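Long-range contacts in 389aa long hypothetical nucleolar protein (PDB 5ZVH), which transfers a methyl group from S-adenosyl-L-methionine to C5 of cytosine 72 in several tRNAs, a modification that appears to raise their thermal stability slightly: residues A[233-238]-A[250-255]; A[200-205]-A[226-231]; A[178-183]-A[206-211]; A[270-275]-A[303-308]. One frame throughout, in Å; residues are numbered along the deposited sequence.

Contact 1 (A[233-238]-A[250-255]); sequences NRLRKM and VKLVQM. With SFG (sinefungin), chain C.
The ribose hydroxyl O3' of sinefungin has three polar partners: Arg234 NE donates to it at 2.6 Å with an N-H...O angle of 156°, with Asp229 and the Ala207 carbonyl as the others. O3' lies at the edge of the guanidinium and in its plane. A bend in the arginine chain (chi3 65°) turns NE to the ribose, while NH2 donates to Ala207 O, so two bonds fix the rotation of the flat group. A leucine in its place has no side-chain N-H to offer and would probably leave both O3' and the Ala207 carbonyl short of a donor. The next residue, Leu235, faces strand 250-254. Its CD1 meets the aliphatic stem of Gln254 at CB, 3.6 Å away, and its CD2 slides past Leu252 CG at 4.0 Å. These elements close the right-handed beta-alpha-beta unit of strand 225-229, helix 232-245 and strand 250-254 in the Rossmann-like methyltransferase domain, the helix segment running at 170° to the strand with their axes 9.9 Å apart. Met238, one turn on, keeps CG anti to its backbone N and stretches out, so that its methyl CE lies 4.0 Å from Leu252 CD1 and more loosely beside Val250 CG1. At the exposed margin, Gln254 NE2 donates to the Lys230 carbonyl, tying strand 250-254 to the loop just before the helix.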
# COMPACT_ATOMS: atom_id res chain seq x y z
N ASN A 233 -0.09 13.39 13.05
CA ASN A 233 0.10 13.88 11.69
C ASN A 233 -0.67 13.01 10.70
O ASN A 233 -1.35 13.52 9.81
CB ASN A 233 1.59 13.89 11.31
CG ASN A 233 2.42 14.73 12.26
OD1 ASN A 233 1.91 15.63 12.93
ND2 ASN A 233 3.72 14.44 12.32
N ARG A 234 -0.56 11.70 10.87
CA ARG A 234 -1.28 10.79 9.99
C ARG A 234 -2.79 10.93 10.20
O ARG A 234 -3.56 10.84 9.24
CB ARG A 234 -0.81 9.34 10.23
CG ARG A 234 0.65 9.10 9.88
CD ARG A 234 1.08 7.69 10.20
NE ARG A 234 0.38 6.70 9.38
CZ ARG A 234 0.67 6.44 8.11
NH1 ARG A 234 1.66 7.09 7.50
NH2 ARG A 234 -0.01 5.52 7.44
N LEU A 235 -3.20 11.19 11.43
CA LEU A 235 -4.60 11.51 11.72
C LEU A 235 -4.99 12.85 11.10
O LEU A 235 -6.13 13.06 10.71
CB LEU A 235 -4.86 11.54 13.22
CG LEU A 235 -5.06 10.18 13.89
CD1 LEU A 235 -5.31 10.37 15.37
CD2 LEU A 235 -6.23 9.49 13.24
N ARG A 236 -4.03 13.76 11.06
CA ARG A 236 -4.25 15.05 10.43
C ARG A 236 -4.49 14.87 8.93
O ARG A 236 -5.38 15.49 8.36
CB ARG A 236 -3.05 15.97 10.69
CG ARG A 236 -3.08 17.28 9.94
CD ARG A 236 -1.92 18.16 10.38
NE ARG A 236 -1.76 18.18 11.83
CZ ARG A 236 -0.92 18.97 12.49
NH1 ARG A 236 -0.16 19.83 11.83
NH2 ARG A 236 -0.85 18.91 13.81
N LYS A 237 -3.70 13.99 8.30
CA LYS A 237 -3.88 13.67 6.88
C LYS A 237 -5.21 12.96 6.64
O LYS A 237 -5.87 13.17 5.62
CB LYS A 237 -2.72 12.80 6.37
CG LYS A 237 -2.81 12.43 4.89
CD LYS A 237 -2.85 13.65 3.99
CE LYS A 237 -2.83 13.28 2.52
NZ LYS A 237 -2.86 14.49 1.66
N MET A 238 -5.61 12.13 7.60
CA MET A 238 -6.85 11.39 7.51
C MET A 238 -8.06 12.32 7.57
O MET A 238 -9.08 12.07 6.92
CB MET A 238 -6.93 10.35 8.63
CG MET A 238 -8.20 9.53 8.62
SD MET A 238 -8.02 7.99 9.52
CE MET A 238 -9.66 7.31 9.33
N VAL A 250 -17.32 8.90 10.21
CA VAL A 250 -16.16 8.45 10.98
C VAL A 250 -15.86 9.33 12.20
O VAL A 250 -15.87 10.56 12.13
CB VAL A 250 -14.91 8.41 10.07
CG1 VAL A 250 -13.69 7.98 10.85
CG2 VAL A 250 -15.14 7.45 8.92
N LYS A 251 -15.60 8.66 13.32
CA LYS A 251 -15.13 9.31 14.54
C LYS A 251 -13.67 8.97 14.78
O LYS A 251 -13.32 7.82 15.03
CB LYS A 251 -15.99 8.88 15.74
CG LYS A 251 -15.50 9.36 17.11
CD LYS A 251 -15.36 10.88 17.18
CE LYS A 251 -15.28 11.37 18.62
NZ LYS A 251 -14.25 10.64 19.41
N LEU A 252 -12.81 9.99 14.70
CA LEU A 252 -11.38 9.84 14.97
C LEU A 252 -11.04 9.89 16.45
O LEU A 252 -11.52 10.75 17.18
CB LEU A 252 -10.59 10.93 14.24
CG LEU A 252 -10.04 10.64 12.84
CD1 LEU A 252 -11.06 9.97 11.97
CD2 LEU A 252 -9.57 11.92 12.19
N VAL A 253 -10.22 8.94 16.89
CA VAL A 253 -9.67 8.96 18.25
C VAL A 253 -8.16 8.66 18.22
O VAL A 253 -7.72 7.67 17.64
CB VAL A 253 -10.39 7.96 19.18
CG1 VAL A 253 -11.78 8.48 19.54
CG2 VAL A 253 -10.50 6.60 18.54
N GLN A 254 -7.37 9.55 18.82
CA GLN A 254 -5.94 9.33 18.94
C GLN A 254 -5.59 8.56 20.22
O GLN A 254 -5.98 8.98 21.32
CB GLN A 254 -5.20 10.67 18.91
CG GLN A 254 -3.69 10.53 18.85
CD GLN A 254 -2.99 11.86 18.93
OE1 GLN A 254 -3.64 12.91 19.00
NE2 GLN A 254 -1.66 11.84 18.90
N MET A 255 -4.81 7.49 20.09
CA MET A 255 -4.47 6.61 21.21
C MET A 255 -3.63 5.42 20.75
O MET A 255 -3.62 5.07 19.57
CB MET A 255 -5.73 6.08 21.91
CG MET A 255 -6.43 4.97 21.13
SD MET A 255 -7.86 4.22 21.94
CE MET A 255 -7.09 3.42 23.35
N SFG C . -4.87 0.73 6.95
CA SFG C . -4.51 2.09 6.84
C SFG C . -5.16 2.67 5.60
O SFG C . -4.84 3.79 5.15
OXT SFG C . -6.07 2.03 5.01
CB SFG C . -2.97 2.21 6.82
CG SFG C . -2.35 1.56 8.12
CD SFG C . -0.92 2.08 8.32
NE SFG C . -0.10 1.56 7.34
C5' SFG C . -0.39 1.68 9.71
C4' SFG C . -0.98 2.62 10.78
O4' SFG C . -0.90 2.09 11.99
C3' SFG C . -0.21 3.93 10.86
O3' SFG C . -1.05 4.95 10.61
C2' SFG C . 0.30 4.02 12.33
O2' SFG C . 0.27 5.44 12.80
C1' SFG C . -0.57 3.32 12.98
N9 SFG C . -0.02 2.80 14.21
C8 SFG C . 1.20 2.28 14.41
N7 SFG C . 1.30 1.90 15.71
C5 SFG C . 0.12 2.20 16.32
C6 SFG C . -0.32 2.03 17.62
N6 SFG C . 0.34 1.48 18.78
N1 SFG C . -1.56 2.42 17.96
C2 SFG C . -2.39 2.98 17.02
N3 SFG C . -1.96 3.15 15.74
C4 SFG C . -0.69 2.75 15.40

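Contact 2 (A[200-205]-A[226-231]). With SFG (sinefungin), chain C.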
# COMPACT_ATOMS: atom_id res chain seq x y z
N VAL A 200 -21.22 -2.08 15.46
CA VAL A 200 -20.21 -1.25 16.09
C VAL A 200 -18.87 -1.61 15.46
O VAL A 200 -18.44 -2.77 15.51
CB VAL A 200 -20.14 -1.46 17.62
CG1 VAL A 200 -19.25 -0.41 18.26
CG2 VAL A 200 -21.54 -1.41 18.22
N ILE A 201 -18.20 -0.62 14.88
CA ILE A 201 -17.07 -0.88 13.99
C ILE A 201 -15.82 -0.13 14.41
O ILE A 201 -15.86 1.08 14.69
CB ILE A 201 -17.43 -0.50 12.54
CG1 ILE A 201 -18.62 -1.32 12.05
CG2 ILE A 201 -16.23 -0.66 11.62
CD1 ILE A 201 -19.21 -0.83 10.75
N ILE A 202 -14.70 -0.84 14.46
CA ILE A 202 -13.45 -0.22 14.86
C ILE A 202 -12.30 -0.54 13.91
O ILE A 202 -11.96 -1.71 13.70
CB ILE A 202 -13.03 -0.65 16.28
CG1 ILE A 202 -14.15 -0.37 17.29
CG2 ILE A 202 -11.74 0.05 16.69
CD1 ILE A 202 -13.85 -0.87 18.68
N ASP A 203 -11.72 0.51 13.36
CA ASP A 203 -10.48 0.44 12.59
C ASP A 203 -9.36 0.95 13.50
O ASP A 203 -9.21 2.15 13.69
CB ASP A 203 -10.58 1.29 11.32
CG ASP A 203 -9.48 1.01 10.32
OD1 ASP A 203 -8.45 0.41 10.70
OD2 ASP A 203 -9.65 1.39 9.15
N MET A 204 -8.57 0.03 14.06
CA MET A 204 -7.68 0.40 15.16
C MET A 204 -6.28 0.81 14.71
O MET A 204 -5.42 1.10 15.54
CB MET A 204 -7.57 -0.74 16.17
CG MET A 204 -7.07 -2.05 15.61
SD MET A 204 -6.95 -3.28 16.92
CE MET A 204 -8.64 -3.37 17.39
N ALA A 205 -6.06 0.81 13.40
CA ALA A 205 -4.85 1.39 12.83
C ALA A 205 -5.24 2.01 11.50
O ALA A 205 -4.93 1.48 10.44
CB ALA A 205 -3.77 0.34 12.65
N ILE A 226 -15.40 3.98 14.19
CA ILE A 226 -14.38 4.53 15.07
C ILE A 226 -13.02 4.20 14.49
O ILE A 226 -12.70 3.04 14.24
CB ILE A 226 -14.51 3.98 16.49
CG1 ILE A 226 -15.91 4.24 17.03
CG2 ILE A 226 -13.45 4.61 17.38
CD1 ILE A 226 -16.16 3.65 18.38
N ALA A 227 -12.23 5.24 14.26
CA ALA A 227 -10.94 5.08 13.62
C ALA A 227 -9.80 5.53 14.53
O ALA A 227 -9.76 6.68 14.96
CB ALA A 227 -10.91 5.85 12.32
N ILE A 228 -8.90 4.61 14.83
CA ILE A 228 -7.85 4.83 15.82
C ILE A 228 -6.48 4.92 15.15
O ILE A 228 -6.17 4.12 14.27
CB ILE A 228 -7.83 3.70 16.86
CG1 ILE A 228 -9.19 3.59 17.55
CG2 ILE A 228 -6.71 3.91 17.86
CD1 ILE A 228 -9.28 2.45 18.52
N ASP A 229 -5.67 5.89 15.56
CA ASP A 229 -4.26 5.93 15.20
C ASP A 229 -3.43 6.65 16.26
O ASP A 229 -3.92 7.56 16.93
CB ASP A 229 -4.05 6.58 13.83
CG ASP A 229 -2.78 6.10 13.15
OD1 ASP A 229 -1.70 6.64 13.46
OD2 ASP A 229 -2.87 5.19 12.30
N LYS A 230 -2.17 6.25 16.41
CA LYS A 230 -1.29 6.86 17.41
C LYS A 230 -0.71 8.18 16.89
O LYS A 230 -0.50 9.12 17.65
CB LYS A 230 -0.16 5.91 17.80
CG LYS A 230 0.72 6.41 18.94
CD LYS A 230 1.84 5.42 19.27
CE LYS A 230 2.88 5.36 18.15
NZ LYS A 230 4.16 4.73 18.59
N SER A 231 -0.48 8.23 15.58
CA SER A 231 0.16 9.39 14.95
C SER A 231 -0.84 10.52 14.71
O SER A 231 -1.88 10.32 14.10
CB SER A 231 0.82 9.00 13.63
OG SER A 231 1.52 10.10 13.08
N SFG C . -4.87 0.73 6.95
CA SFG C . -4.51 2.09 6.84
C SFG C . -5.16 2.67 5.60
O SFG C . -4.84 3.79 5.15
OXT SFG C . -6.07 2.03 5.01
CB SFG C . -2.97 2.21 6.82
CG SFG C . -2.35 1.56 8.12
CD SFG C . -0.92 2.08 8.32
NE SFG C . -0.10 1.56 7.34
C5' SFG C . -0.39 1.68 9.71
C4' SFG C . -0.98 2.62 10.78
O4' SFG C . -0.90 2.09 11.99
C3' SFG C . -0.21 3.93 10.86
O3' SFG C . -1.05 4.95 10.61
C2' SFG C . 0.30 4.02 12.33
O2' SFG C . 0.27 5.44 12.80
C1' SFG C . -0.57 3.32 12.98
N9 SFG C . -0.02 2.80 14.21
C8 SFG C . 1.20 2.28 14.41
N7 SFG C . 1.30 1.90 15.71
C5 SFG C . 0.12 2.20 16.32
C6 SFG C . -0.32 2.03 17.62
N6 SFG C . 0.34 1.48 18.78
N1 SFG C . -1.56 2.42 17.96
C2 SFG C . -2.39 2.98 17.02
N3 SFG C . -1.96 3.15 15.74
C4 SFG C . -0.69 2.75 15.40
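Strands 201-203 and 226-229 run parallel, inclined at 23°, with Ile202 paired to Ile226 and Asp203 to Ala227 and three backbone hydrogen bonds between them: Ile226 N to Ile201 O at 3.0 Å, Asp203 N to Ile226 O at 2.9 Å, and Ile228 N to Asp203 O at 2.7 Å. One face of the sheet carries Ile202 and Ile226. Here Ile202 CG2 meets Ile228 CD1 at 3.9 Å, the two branches crossing obliquely, and Met204 CB touches the same methyl at 4.3 Å. Asp203 and Ala227 point to the other face, where Asp203 OD2 is hydrogen-bonded to Thr212 OG1. Asp229 keeps CG anti to its backbone N (chi1 -154°), which carries the carboxylate to the ribose diol of sinefungin: OD1 accepts O2' and OD2 accepts O3', in bonds modelled as very short. OD1 also accepts Ser231 N at 2.9 Å through its anti lone pair, an Asx turn that is likely to steady the carboxylate. An acidic residue here, gripping the ribose diol, is a hallmark of class I methyltransferases. Ala205 CB lies beside the sugar's ring oxygen, 3.4 Å from sinefungin O4'. Strand 201-203 runs between strands 225-229 and 267-273, and helix 210-218 makes the crossover between the two paired strands. Met238 of helix 232-245 packs on Ala227, whereas on the far face Met204 reaches Ile270 and Leu272 of strand 267-273.

Contact 3 (A[178-183]-A[206-211]); sequences YFYPQG and AAPGGK. With SFG (sinefungin), chain C.
Van der Waals packing joins the segments first, with the Tyr180 ring laid obliquely against Gly210, CE2 to CA at 3.4 Å. With CG anti to the backbone N (chi1 -173°), the ring extends far enough for its OH to reach Pro208 CG at 3.7 Å, the two side chains crossing at about a right angle. A beta carbon on Gly210 would be squeezed against Tyr180 CE2 and would collide with sinefungin OXT, so the close approach of ring and ligand depends on the missing side chain. A serine in place of Tyr180 would probably open a gap beside Gly210 CA and leave Pro208 CG without the phenolic oxygen beside it. The polar group nearest the loop is the Gln182 amide, extended so that NE2 lies 3.3 Å from Gly210 O and 3.7 Å from Lys211 CG, while OE1 is hydrogen-bonded to Arg39 NH1. Hydrogen bonds from the loop itself hold the amino-acid carboxylate of sinefungin: Gly210 N donates to O at 3.0 Å, Lys211 N to OXT at 2.9 Å, and Gly209, whose phi of 100° would jam a side chain against the preceding carbonyl, adds a weak bond from N to O. Ionic pairing takes the Lys211 ammonium to Asp273 instead. Backbone N-H groups at the start of helix 210-218 cradling a carboxylate, which the helix end would probably stabilise further, are typical of the glycine-rich loop that binds S-adenosylmethionine, here backed by edge strand 179-181 of a separate antiparallel sheet.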
# COMPACT_ATOMS: atom_id res chain seq x y z
N TYR A 178 -13.51 12.11 -6.03
CA TYR A 178 -14.14 11.08 -6.85
C TYR A 178 -13.51 9.70 -6.67
O TYR A 178 -14.14 8.68 -6.98
CB TYR A 178 -14.08 11.47 -8.33
CG TYR A 178 -15.04 12.57 -8.72
CD1 TYR A 178 -16.09 12.93 -7.88
CD2 TYR A 178 -14.90 13.24 -9.93
CE1 TYR A 178 -16.97 13.93 -8.24
CE2 TYR A 178 -15.77 14.24 -10.29
CZ TYR A 178 -16.81 14.59 -9.45
OH TYR A 178 -17.68 15.59 -9.81
N PHE A 179 -12.28 9.66 -6.17
CA PHE A 179 -11.61 8.37 -5.98
C PHE A 179 -10.50 8.44 -4.95
O PHE A 179 -10.08 9.52 -4.52
CB PHE A 179 -11.06 7.85 -7.32
CG PHE A 179 -9.91 8.66 -7.87
CD1 PHE A 179 -8.60 8.38 -7.49
CD2 PHE A 179 -10.13 9.68 -8.78
CE1 PHE A 179 -7.55 9.12 -7.99
CE2 PHE A 179 -9.08 10.42 -9.29
CZ PHE A 179 -7.79 10.13 -8.89
N TYR A 180 -10.03 7.27 -4.54
CA TYR A 180 -8.95 7.15 -3.57
C TYR A 180 -8.04 6.02 -4.02
O TYR A 180 -8.47 4.87 -4.11
CB TYR A 180 -9.49 6.86 -2.17
CG TYR A 180 -8.41 6.90 -1.09
CD1 TYR A 180 -8.06 8.10 -0.48
CD2 TYR A 180 -7.73 5.75 -0.72
CE1 TYR A 180 -7.08 8.14 0.49
CE2 TYR A 180 -6.75 5.78 0.25
CZ TYR A 180 -6.42 6.98 0.86
OH TYR A 180 -5.44 7.02 1.82
N PRO A 181 -6.78 6.35 -4.32
CA PRO A 181 -5.84 5.31 -4.75
C PRO A 181 -5.65 4.27 -3.65
O PRO A 181 -5.43 4.61 -2.49
CB PRO A 181 -4.54 6.08 -5.02
CG PRO A 181 -4.74 7.44 -4.44
CD PRO A 181 -6.20 7.70 -4.39
N GLN A 182 -5.76 3.00 -4.03
CA GLN A 182 -5.77 1.91 -3.08
C GLN A 182 -5.60 0.59 -3.82
O GLN A 182 -6.24 0.37 -4.86
CB GLN A 182 -7.08 1.93 -2.29
CG GLN A 182 -7.16 0.97 -1.13
CD GLN A 182 -8.49 1.05 -0.40
OE1 GLN A 182 -9.53 1.30 -1.02
NE2 GLN A 182 -8.47 0.85 0.91
N GLY A 183 -4.73 -0.28 -3.31
CA GLY A 183 -4.45 -1.54 -3.96
C GLY A 183 -5.64 -2.49 -3.90
O GLY A 183 -6.49 -2.37 -3.01
N ALA A 206 -5.93 3.15 11.58
CA ALA A 206 -6.77 3.59 10.47
C ALA A 206 -6.14 4.61 9.53
O ALA A 206 -6.55 4.70 8.37
CB ALA A 206 -8.06 4.14 11.02
N ALA A 207 -5.15 5.37 9.98
CA ALA A 207 -4.64 6.46 9.16
C ALA A 207 -3.71 5.93 8.08
O ALA A 207 -2.98 4.97 8.31
CB ALA A 207 -3.93 7.50 10.03
N PRO A 208 -3.72 6.55 6.88
CA PRO A 208 -4.44 7.76 6.44
C PRO A 208 -5.92 7.58 6.05
O PRO A 208 -6.49 8.51 5.47
CB PRO A 208 -3.64 8.22 5.23
CG PRO A 208 -3.09 6.97 4.67
CD PRO A 208 -2.78 6.09 5.84
N GLY A 209 -6.52 6.42 6.32
CA GLY A 209 -7.96 6.27 6.19
C GLY A 209 -8.44 5.61 4.91
O GLY A 209 -9.61 5.72 4.55
N GLY A 210 -7.53 4.91 4.25
CA GLY A 210 -7.86 4.17 3.05
C GLY A 210 -8.98 3.17 3.24
O GLY A 210 -10.01 3.24 2.57
N LYS A 211 -8.81 2.24 4.17
CA LYS A 211 -9.82 1.21 4.37
C LYS A 211 -11.01 1.77 5.14
O LYS A 211 -12.13 1.31 4.97
CB LYS A 211 -9.22 -0.01 5.09
CG LYS A 211 -8.10 -0.68 4.31
CD LYS A 211 -7.46 -1.81 5.10
CE LYS A 211 -6.36 -2.48 4.28
NZ LYS A 211 -5.22 -1.54 4.04
N SFG C . -4.87 0.73 6.95
CA SFG C . -4.51 2.09 6.84
C SFG C . -5.16 2.67 5.60
O SFG C . -4.84 3.79 5.15
OXT SFG C . -6.07 2.03 5.01
CB SFG C . -2.97 2.21 6.82
CG SFG C . -2.35 1.56 8.12
CD SFG C . -0.92 2.08 8.32
NE SFG C . -0.10 1.56 7.34
C5' SFG C . -0.39 1.68 9.71
C4' SFG C . -0.98 2.62 10.78
O4' SFG C . -0.90 2.09 11.99
C3' SFG C . -0.21 3.93 10.86
O3' SFG C . -1.05 4.95 10.61
C2' SFG C . 0.30 4.02 12.33
O2' SFG C . 0.27 5.44 12.80
C1' SFG C . -0.57 3.32 12.98
N9 SFG C . -0.02 2.80 14.21
C8 SFG C . 1.20 2.28 14.41
N7 SFG C . 1.30 1.90 15.71
C5 SFG C . 0.12 2.20 16.32
C6 SFG C . -0.32 2.03 17.62
N6 SFG C . 0.34 1.48 18.78
N1 SFG C . -1.56 2.42 17.96
C2 SFG C . -2.39 2.98 17.02
N3 SFG C . -1.96 3.15 15.74
C4 SFG C . -0.69 2.75 15.40

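Contact 4 (A[270-275]-A[303-308]); sequences ILLDAP and AFIWAA. With SFG (sinefungin), chain C.
Leu272 drives its forked end into the helix: with CG anti to the backbone N (chi1 175°), CD2 lies against both Phe304 CB and Ile305 CG1, 3.8 Å from each, and CD1 also meets Phe304 CB. The leucine crosses both helix side chains at about a right angle. Ile270 uses two branches on one small residue, CG2 lying 4.1 Å from Ala308 CB and CD1 3.6 Å from Ala308 O. Strand 267-273 and helix 291-311 belong to the Rossmann-like sheet domain, the helix leading back to strand 316-322, and their segments run antiparallel at 180° with axes 10.0 Å apart. Asp273, Ala274 and Pro275 begin the Asp-Ala-Pro-Cys motif IV of RNA cytosine-C5 methyltransferases. Phe304 sets CG anti to its carbonyl carbon (chi1 -65°), carrying the ring toward Pro275 and the adenine. Pro275 CD lies over one face of this ring, and Pro275 CG is 4.0 Å from Phe304 CZ. Sinefungin C5 lies at the ring's edge, in its plane, with N6 3.2 Å from Phe304 CZ, while Tyr300 makes an edge-to-face pair with the same ring. Pro275 CG touches the ligand as well, 4.0 Å from C8, so proline and phenylalanine both border the base. Asp273 takes no part in this apolar seam, its OD1 being hydrogen-bonded to Ser321.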
# COMPACT_ATOMS: atom_id res chain seq x y z
N ILE A 270 -14.22 -5.54 13.85
CA ILE A 270 -12.95 -4.87 14.01
C ILE A 270 -12.02 -5.14 12.84
O ILE A 270 -11.74 -6.30 12.51
CB ILE A 270 -12.26 -5.30 15.31
CG1 ILE A 270 -12.97 -4.69 16.52
CG2 ILE A 270 -10.82 -4.87 15.29
CD1 ILE A 270 -12.28 -4.98 17.84
N LEU A 271 -11.54 -4.07 12.21
CA LEU A 271 -10.49 -4.20 11.21
C LEU A 271 -9.14 -3.89 11.84
O LEU A 271 -8.96 -2.83 12.45
CB LEU A 271 -10.75 -3.27 10.03
CG LEU A 271 -9.60 -3.19 9.03
CD1 LEU A 271 -9.28 -4.56 8.44
CD2 LEU A 271 -9.92 -2.21 7.92
N LEU A 272 -8.21 -4.83 11.72
CA LEU A 272 -6.84 -4.61 12.18
C LEU A 272 -5.88 -4.71 11.00
O LEU A 272 -5.40 -5.79 10.65
CB LEU A 272 -6.47 -5.61 13.28
CG LEU A 272 -5.01 -5.56 13.77
CD1 LEU A 272 -4.59 -4.15 14.16
CD2 LEU A 272 -4.80 -6.52 14.92
N ASP A 273 -5.64 -3.56 10.37
CA ASP A 273 -4.66 -3.48 9.30
C ASP A 273 -3.33 -3.12 9.94
O ASP A 273 -2.96 -1.95 10.02
CB ASP A 273 -5.10 -2.46 8.24
CG ASP A 273 -4.15 -2.39 7.07
OD1 ASP A 273 -3.68 -3.45 6.62
OD2 ASP A 273 -3.91 -1.27 6.57
N ALA A 274 -2.63 -4.14 10.41
CA ALA A 274 -1.60 -3.96 11.42
C ALA A 274 -0.30 -3.42 10.84
O ALA A 274 0.10 -3.81 9.74
CB ALA A 274 -1.34 -5.28 12.15
N PRO A 275 0.37 -2.53 11.59
CA PRO A 275 1.73 -2.15 11.22
C PRO A 275 2.57 -3.40 11.06
O PRO A 275 2.48 -4.32 11.87
CB PRO A 275 2.20 -1.28 12.40
CG PRO A 275 1.27 -1.62 13.52
CD PRO A 275 -0.05 -1.92 12.86
N ALA A 303 0.06 -7.69 20.57
CA ALA A 303 -0.55 -6.74 21.49
C ALA A 303 -1.82 -6.13 20.92
O ALA A 303 -2.82 -5.98 21.63
CB ALA A 303 0.45 -5.66 21.86
N PHE A 304 -1.78 -5.73 19.64
CA PHE A 304 -2.97 -5.24 18.95
C PHE A 304 -4.04 -6.31 18.87
O PHE A 304 -5.21 -6.08 19.20
CB PHE A 304 -2.65 -4.78 17.53
CG PHE A 304 -1.73 -3.59 17.46
CD1 PHE A 304 -0.37 -3.74 17.67
CD2 PHE A 304 -2.23 -2.33 17.18
CE1 PHE A 304 0.48 -2.64 17.60
CE2 PHE A 304 -1.40 -1.23 17.11
CZ PHE A 304 -0.04 -1.39 17.32
N ILE A 305 -3.63 -7.49 18.43
CA ILE A 305 -4.53 -8.62 18.26
C ILE A 305 -5.28 -8.96 19.54
O ILE A 305 -6.51 -9.03 19.54
CB ILE A 305 -3.77 -9.86 17.79
CG1 ILE A 305 -3.28 -9.68 16.35
CG2 ILE A 305 -4.64 -11.08 17.93
CD1 ILE A 305 -2.26 -10.72 15.90
N TRP A 306 -4.53 -9.14 20.62
CA TRP A 306 -5.09 -9.45 21.93
C TRP A 306 -6.05 -8.35 22.38
O TRP A 306 -7.11 -8.63 22.94
CB TRP A 306 -3.97 -9.65 22.96
CG TRP A 306 -4.41 -10.01 24.36
CD1 TRP A 306 -4.00 -9.40 25.52
CD2 TRP A 306 -5.31 -11.06 24.75
NE1 TRP A 306 -4.59 -10.01 26.60
CE2 TRP A 306 -5.40 -11.02 26.16
CE3 TRP A 306 -6.05 -12.02 24.05
CZ2 TRP A 306 -6.20 -11.91 26.88
CZ3 TRP A 306 -6.85 -12.90 24.77
CH2 TRP A 306 -6.92 -12.84 26.16
N ALA A 307 -5.65 -7.10 22.15
CA ALA A 307 -6.50 -5.97 22.47
C ALA A 307 -7.83 -6.06 21.71
O ALA A 307 -8.90 -5.80 22.26
CB ALA A 307 -5.79 -4.67 22.15
N ALA A 308 -7.74 -6.46 20.44
CA ALA A 308 -8.92 -6.57 19.59
C ALA A 308 -9.85 -7.68 20.06
O ALA A 308 -11.06 -7.48 20.19
CB ALA A 308 -8.52 -6.80 18.15
N SFG C . -4.87 0.73 6.95
CA SFG C . -4.51 2.09 6.84
C SFG C . -5.16 2.67 5.60
O SFG C . -4.84 3.79 5.15
OXT SFG C . -6.07 2.03 5.01
CB SFG C . -2.97 2.21 6.82
CG SFG C . -2.35 1.56 8.12
CD SFG C . -0.92 2.08 8.32
NE SFG C . -0.10 1.56 7.34
C5' SFG C . -0.39 1.68 9.71
C4' SFG C . -0.98 2.62 10.78
O4' SFG C . -0.90 2.09 11.99
C3' SFG C . -0.21 3.93 10.86
O3' SFG C . -1.05 4.95 10.61
C2' SFG C . 0.30 4.02 12.33
O2' SFG C . 0.27 5.44 12.80
C1' SFG C . -0.57 3.32 12.98
N9 SFG C . -0.02 2.80 14.21
C8 SFG C . 1.20 2.28 14.41
N7 SFG C . 1.30 1.90 15.71
C5 SFG C . 0.12 2.20 16.32
C6 SFG C . -0.32 2.03 17.62
N6 SFG C . 0.34 1.48 18.78
N1 SFG C . -1.56 2.42 17.96
C2 SFG C . -2.39 2.98 17.02
N3 SFG C . -1.96 3.15 15.74
C4 SFG C . -0.69 2.75 15.40

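How the contacts relate
Contacts 2, 3 and 4 are buried, whereas contact 1 is only partly so, with Gln254 at its exposed margin. Contacts 1, 2 and 4 share one sheet: strand 225-229 is hydrogen-bonded to strand 250-254, and strand 201-203 to strand 267-273. Contact 2 joins by strand pairing; contacts 1 and 4 are apolar helix-on-strand packing; contact 3 instead brings a second sheet against the cofactor loop. Met204 of contact 2 packs against Ile270, Leu272 and Ala308 of contact 4, and the Lys211–Asp273 salt bridge ties contact 3 to contact 4. All four touch sinefungin: chiefly its carboxylate at contact 3, its ribose at contacts 1 and 2, and its adenine at contact 4.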